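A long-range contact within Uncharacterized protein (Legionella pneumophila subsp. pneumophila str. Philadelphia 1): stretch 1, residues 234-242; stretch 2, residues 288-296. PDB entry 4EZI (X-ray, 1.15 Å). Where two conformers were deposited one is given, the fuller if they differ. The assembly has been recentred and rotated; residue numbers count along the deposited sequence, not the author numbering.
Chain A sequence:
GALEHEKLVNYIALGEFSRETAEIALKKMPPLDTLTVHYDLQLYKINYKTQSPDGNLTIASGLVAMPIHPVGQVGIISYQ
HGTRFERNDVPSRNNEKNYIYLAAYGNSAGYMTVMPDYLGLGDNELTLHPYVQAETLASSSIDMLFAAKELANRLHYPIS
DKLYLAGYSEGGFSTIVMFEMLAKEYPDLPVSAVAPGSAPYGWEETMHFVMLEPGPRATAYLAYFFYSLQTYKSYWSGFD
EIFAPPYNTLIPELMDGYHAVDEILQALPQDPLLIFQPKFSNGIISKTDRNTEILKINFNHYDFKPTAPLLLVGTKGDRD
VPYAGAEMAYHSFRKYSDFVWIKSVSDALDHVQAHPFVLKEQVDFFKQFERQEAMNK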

ATOM      1  N   SER A 234      14.318  10.693 -14.083  1.00 10.76           N
ATOM      2  CA  SER A 234      15.458  10.704 -14.994  0.50 12.43           C
ATOM      3  C   SER A 234      16.807  10.750 -14.269  1.00 11.51           C
ATOM      4  O   SER A 234      17.719  11.505 -14.637  1.00 12.71           O
ATOM      5  CB  SER A 234      15.341  11.845 -16.006  0.50 14.27           C
ATOM      6  OG  SER A 234      16.211  11.594 -17.091  0.50 17.93           O
ATOM      7  N   TYR A 235      16.965   9.891 -13.272  1.00  9.58           N
ATOM      8  CA  TYR A 235      18.223   9.833 -12.535  1.00 10.32           C
ATOM      9  C   TYR A 235      19.364   9.225 -13.352  1.00 11.11           C
ATOM     10  O   TYR A 235      20.531   9.457 -13.035  1.00 12.90           O
ATOM     11  CB  TYR A 235      18.072   9.057 -11.219  1.00 11.11           C
ATOM     12  CG  TYR A 235      17.187   9.695 -10.171  1.00 11.18           C
ATOM     13  CD1 TYR A 235      17.219  11.078  -9.913  1.00 11.96           C
ATOM     14  CD2 TYR A 235      16.315   8.921  -9.418  1.00 11.70           C
ATOM     15  CE1 TYR A 235      16.422  11.654  -8.910  1.00 12.72           C
ATOM     16  CE2 TYR A 235      15.498   9.486  -8.433  1.00 12.66           C
ATOM     17  CZ  TYR A 235      15.552  10.853  -8.200  1.00 11.71           C
ATOM     18  OH  TYR A 235      14.753  11.428  -7.250  1.00 14.71           O
ATOM     19  N   TRP A 236      19.033   8.449 -14.379  1.00  9.04           N
ATOM     20  CA  TRP A 236      20.019   7.835 -15.255  1.00  9.67           C
ATOM     21  C   TRP A 236      19.959   8.492 -16.642  1.00 10.60           C
ATOM     22  O   TRP A 236      19.083   9.317 -16.912  1.00 10.72           O
ATOM     23  CB  TRP A 236      19.821   6.302 -15.322  1.00  9.20           C
ATOM     24  CG  TRP A 236      20.046   5.691 -13.963  1.00  9.33           C
ATOM     25  CD1 TRP A 236      21.262   5.305 -13.442  1.00 10.86           C
ATOM     26  CD2 TRP A 236      19.082   5.469 -12.927  1.00  7.89           C
ATOM     27  NE1 TRP A 236      21.106   4.863 -12.157  1.00 10.93           N
ATOM     28  CE2 TRP A 236      19.781   4.950 -11.816  1.00  9.34           C
ATOM     29  CE3 TRP A 236      17.694   5.646 -12.832  1.00  8.36           C
ATOM     30  CZ2 TRP A 236      19.133   4.593 -10.630  1.00 10.05           C
ATOM     31  CZ3 TRP A 236      17.059   5.275 -11.668  1.00  8.58           C
ATOM     32  CH2 TRP A 236      17.779   4.766 -10.580  1.00  9.52           C
ATOM     33  N   SER A 237      20.898   8.137 -17.516  1.00 10.04           N
ATOM     34  CA  SER A 237      21.004   8.821 -18.805  1.00 11.19           C
ATOM     35  C   SER A 237      19.820   8.509 -19.702  1.00 11.87           C
ATOM     36  O   SER A 237      19.426   9.322 -20.511  1.00 15.20           O
ATOM     37  CB  SER A 237      22.317   8.489 -19.499  1.00 11.10           C
ATOM     38  OG  SER A 237      22.482   7.092 -19.663  1.00 11.67           O
ATOM     39  N   GLY A 238      19.282   7.298 -19.579  1.00 10.77           N
ATOM     40  CA  GLY A 238      18.153   6.853 -20.359  1.00 11.32           C
ATOM     41  C   GLY A 238      17.818   5.420 -19.981  1.00  9.00           C
ATOM     42  O   GLY A 238      18.511   4.799 -19.177  1.00 10.62           O
ATOM     43  N   PHE A 239      16.780   4.888 -20.609  1.00  8.96           N
ATOM     44  CA  PHE A 239      16.328   3.566 -20.292  1.00  8.24           C
ATOM     45  C   PHE A 239      17.331   2.497 -20.706  1.00  7.96           C
ATOM     46  O   PHE A 239      17.296   1.398 -20.155  1.00  9.34           O
ATOM     47  CB  PHE A 239      14.958   3.285 -20.912  1.00  8.85           C
ATOM     48  CG  PHE A 239      13.844   4.143 -20.352  1.00  8.87           C
ATOM     49  CD1 PHE A 239      13.351   3.934 -19.087  1.00  9.09           C
ATOM     50  CD2 PHE A 239      13.293   5.153 -21.101  1.00 12.11           C
ATOM     51  CE1 PHE A 239      12.342   4.717 -18.579  1.00 10.25           C
ATOM     52  CE2 PHE A 239      12.254   5.941 -20.598  1.00 12.88           C
ATOM     53  CZ  PHE A 239      11.793   5.727 -19.345  1.00 11.29           C
ATOM     54  N   ASP A 240      18.169   2.778 -21.696  1.00  8.16           N
ATOM     55  CA  ASP A 240      19.115   1.785 -22.205  1.00  7.75           C
ATOM     56  C   ASP A 240      20.359   1.645 -21.353  1.00  7.61           C
ATOM     57  O   ASP A 240      21.081   0.665 -21.473  1.00  8.45           O
ATOM     58  CB  ASP A 240      19.465   2.092 -23.654  1.00  9.32           C
ATOM     59  CG  ASP A 240      18.233   2.415 -24.458  1.00 11.43           C
ATOM     60  OD1 ASP A 240      17.317   1.575 -24.430  1.00 16.40           O
ATOM     61  OD2 ASP A 240      18.166   3.517 -25.038  1.00 15.00           O
ATOM     62  N   GLU A 241      20.605   2.601 -20.469  1.00  7.54           N
ATOM     63  CA  GLU A 241      21.624   2.445 -19.439  1.00  7.49           C
ATOM     64  C   GLU A 241      21.154   1.398 -18.418  1.00  7.24           C
ATOM     65  O   GLU A 241      21.964   0.656 -17.863  1.00  7.55           O
ATOM     66  CB  GLU A 241      21.880   3.787 -18.732  1.00  8.00           C
ATOM     67  CG  GLU A 241      22.886   3.636 -17.598  1.00  8.44           C
ATOM     68  CD  GLU A 241      23.266   4.906 -16.837  1.00  9.31           C
ATOM     69  OE1 GLU A 241      22.903   6.032 -17.260  1.00  9.45           O
ATOM     70  OE2 GLU A 241      23.995   4.746 -15.814  1.00 10.97           O
ATOM     71  N   ILE A 242      19.850   1.377 -18.146  1.00  6.64           N
ATOM     72  CA  ILE A 242      19.250   0.535 -17.124  1.00  7.23           C
ATOM     73  C   ILE A 242      18.981  -0.865 -17.664  1.00  6.72           C
ATOM     74  O   ILE A 242      19.479  -1.865 -17.126  1.00  7.19           O
ATOM     75  CB  ILE A 242      17.941   1.185 -16.611  1.00  7.34           C
ATOM     76  CG1 ILE A 242      18.201   2.582 -16.039  1.00  8.12           C
ATOM     77  CG2 ILE A 242      17.269   0.287 -15.595  1.00  7.87           C
ATOM     78  CD1 ILE A 242      16.958   3.338 -15.743  1.00 10.81           C
TER
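Stretch 2 288-296: TDRNTEILK

Stretch 2 runs roughly antiparallel to stretch 1, so Glu 241 meets Arg 290 while Tyr 235 meets Asn 291 and Ile 294. It approaches as a loop that makes a type I turn from Asp 289 to Thr 292, then enters a helix; its backbone comes closest at Asn 291, whose CA lies 6.8 Å from the CA of Tyr 235. The ring face of Tyr 235 (chi1 m) takes Ile 294, with Ile 294 CG2 4.1 Å from the ring centroid and nearly on the normal, while Tyr 235 O accepts a hydrogen bond from Asn 291 ND2 at 3.0 Å.

Trp 236 NE1 donates to Asp 289 OD2 at 2.8 Å, near the ring plane; Trp 236 CZ2 meets Leu 295 CD1 at 4.0 Å; Asn 291 ND2 lies over one face. Asp 289 OD1 accepts from Asn 291 N at 2.8 Å, so one carboxylate serves both the indole and the turn.

Ser 237 steadies Glu 241, its N donating to Glu 241 OE1 at 2.9 Å, and the same Ser 237 N lies 3.5 Å from Arg 290 NH2. Glu 241, extended (chi1 and chi2 t), closes a two-pronged salt bridge: Arg 290 NH1 to Glu 241 OE2 at 2.8 Å, Arg 290 NH2 to Glu 241 OE1 at 3.0 Å. Trp 236 CD1 lies over the guanidinium face.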

ATOM      1  N   THR A 288      27.208   1.608  -5.358  1.00 15.76           N
ATOM      2  CA  THR A 288      28.074   2.537  -6.049  1.00 15.23           C
ATOM      3  C   THR A 288      27.352   3.256  -7.203  1.00 13.36           C
ATOM      4  O   THR A 288      27.921   4.137  -7.841  1.00 15.23           O
ATOM      5  CB  THR A 288      29.302   1.835  -6.574  1.00 14.49           C
ATOM      6  OG1 THR A 288      28.897   0.723  -7.381  1.00 16.97           O
ATOM      7  CG2 THR A 288      30.177   1.351  -5.407  1.00 15.20           C
ATOM      8  N   ASP A 289      26.059   2.984  -7.394  1.00 14.52           N
ATOM      9  CA  ASP A 289      25.291   3.763  -8.346  1.00 13.06           C
ATOM     10  C   ASP A 289      25.405   5.214  -7.944  1.00 12.53           C
ATOM     11  O   ASP A 289      25.357   5.543  -6.752  1.00 12.93           O
ATOM     12  CB  ASP A 289      23.834   3.321  -8.353  1.00 11.76           C
ATOM     13  CG  ASP A 289      23.008   4.033  -9.395  1.00 11.86           C
ATOM     14  OD1 ASP A 289      22.546   5.166  -9.137  1.00 11.40           O
ATOM     15  OD2 ASP A 289      22.834   3.452 -10.488  1.00 12.38           O
ATOM     16  N   ARG A 290      25.588   6.092  -8.918  1.00 12.42           N
ATOM     17  CA  ARG A 290      25.777   7.513  -8.638  1.00 13.04           C
ATOM     18  C   ARG A 290      24.590   8.173  -7.952  1.00 11.75           C
ATOM     19  O   ARG A 290      24.728   9.258  -7.390  1.00 14.51           O
ATOM     20  CB  ARG A 290      26.150   8.272  -9.912  1.00 12.93           C
ATOM     21  CG  ARG A 290      25.050   8.305 -10.951  1.00 12.50           C
ATOM     22  CD  ARG A 290      25.590   8.832 -12.233  1.00 13.38           C
ATOM     23  NE  ARG A 290      24.642   8.876 -13.348  1.00 12.34           N
ATOM     24  CZ  ARG A 290      24.405   7.871 -14.197  1.00 10.56           C
ATOM     25  NH1 ARG A 290      24.917   6.670 -13.991  1.00 11.44           N
ATOM     26  NH2 ARG A 290      23.615   8.078 -15.246  1.00 11.41           N
ATOM     27  N   ASN A 291      23.435   7.512  -7.989  1.00 11.97           N
ATOM     28  CA  ASN A 291      22.205   8.024  -7.362  1.00 11.51           C
ATOM     29  C   ASN A 291      21.888   7.396  -6.014  1.00 11.83           C
ATOM     30  O   ASN A 291      20.785   7.589  -5.488  1.00 12.58           O
ATOM     31  CB  ASN A 291      21.042   7.811  -8.329  1.00 11.72           C
ATOM     32  CG  ASN A 291      21.271   8.527  -9.629  1.00 12.03           C
ATOM     33  OD1 ASN A 291      21.302   9.761  -9.652  1.00 13.73           O
ATOM     34  ND2 ASN A 291      21.445   7.775 -10.711  1.00 12.38           N
ATOM     35  N   THR A 292      22.843   6.665  -5.448  1.00 11.55           N
ATOM     36  CA  THR A 292      22.555   5.929  -4.237  1.00 11.34           C
ATOM     37  C   THR A 292      21.988   6.805  -3.111  1.00 12.03           C
ATOM     38  O   THR A 292      21.062   6.389  -2.414  1.00 12.08           O
ATOM     39  CB  THR A 292      23.803   5.145  -3.796  1.00 13.26           C
ATOM     40  OG1 THR A 292      24.124   4.150  -4.790  1.00 15.18           O
ATOM     41  CG2 THR A 292      23.564   4.452  -2.489  1.00 15.30           C
ATOM     42  N   GLU A 293      22.520   8.009  -2.919  1.00 12.14           N
ATOM     43  CA  GLU A 293      22.014   8.833  -1.827  1.00 12.02           C
ATOM     44  C   GLU A 293      20.534   9.230  -1.983  1.00 11.95           C
ATOM     45  O   GLU A 293      19.751   9.105  -1.043  1.00 12.30           O
ATOM     46  CB  GLU A 293      22.934  10.017  -1.568  1.00 15.51           C
ATOM     47  CG  GLU A 293      24.309   9.598  -0.976  1.00 23.15           C
ATOM     48  CD  GLU A 293      24.225   8.605   0.202  1.00 32.53           C
ATOM     49  OE1 GLU A 293      23.403   8.819   1.123  1.00 34.79           O
ATOM     50  OE2 GLU A 293      24.981   7.598   0.205  1.00 36.72           O
ATOM     51  N   ILE A 294      20.129   9.642  -3.179  1.00 11.76           N
ATOM     52  CA  ILE A 294      18.737   9.994  -3.427  0.50 12.37           C
ATOM     53  C   ILE A 294      17.821   8.752  -3.381  1.00 11.24           C
ATOM     54  O   ILE A 294      16.652   8.842  -2.968  1.00 11.14           O
ATOM     55  CB  ILE A 294      18.599  10.806  -4.753  0.50 14.34           C
ATOM     56  CG1 ILE A 294      17.243  11.524  -4.833  0.50 16.92           C
ATOM     57  CG2 ILE A 294      18.869   9.938  -5.963  0.50 14.77           C
ATOM     58  CD1 ILE A 294      17.064  12.601  -3.761  0.50 19.66           C
ATOM     59  N   LEU A 295      18.343   7.598  -3.792  1.00 10.41           N
ATOM     60  CA  LEU A 295      17.608   6.344  -3.716  1.00  9.60           C
ATOM     61  C   LEU A 295      17.331   5.973  -2.262  1.00  8.88           C
ATOM     62  O   LEU A 295      16.232   5.512  -1.922  1.00 10.00           O
ATOM     63  CB  LEU A 295      18.346   5.234  -4.449  1.00 10.09           C
ATOM     64  CG  LEU A 295      18.391   5.411  -5.969  1.00 11.12           C
ATOM     65  CD1 LEU A 295      19.431   4.519  -6.647  1.00 12.55           C
ATOM     66  CD2 LEU A 295      17.021   5.171  -6.579  1.00 14.99           C
ATOM     67  N   LYS A 296      18.331   6.143  -1.394  1.00 10.63           N
ATOM     68  CA  LYS A 296      18.149   5.925   0.040  1.00  9.60           C
ATOM     69  C   LYS A 296      17.127   6.873   0.651  1.00  9.52           C
ATOM     70  O   LYS A 296      16.321   6.460   1.482  1.00 11.18           O
ATOM     71  CB  LYS A 296      19.479   6.017   0.790  1.00 11.39           C
ATOM     72  CG  LYS A 296      20.375   4.842   0.505  1.00 12.81           C
ATOM     73  CD  LYS A 296      21.840   5.057   0.963  1.00 16.49           C
ATOM     74  CE  LYS A 296      21.996   5.291   2.422  1.00 23.11           C
ATOM     75  NZ  LYS A 296      23.459   5.483   2.713  1.00 27.39           N
TER
HETATM   76  O   HOH W   1      21.546  11.706 -11.566  1.00 22.52           O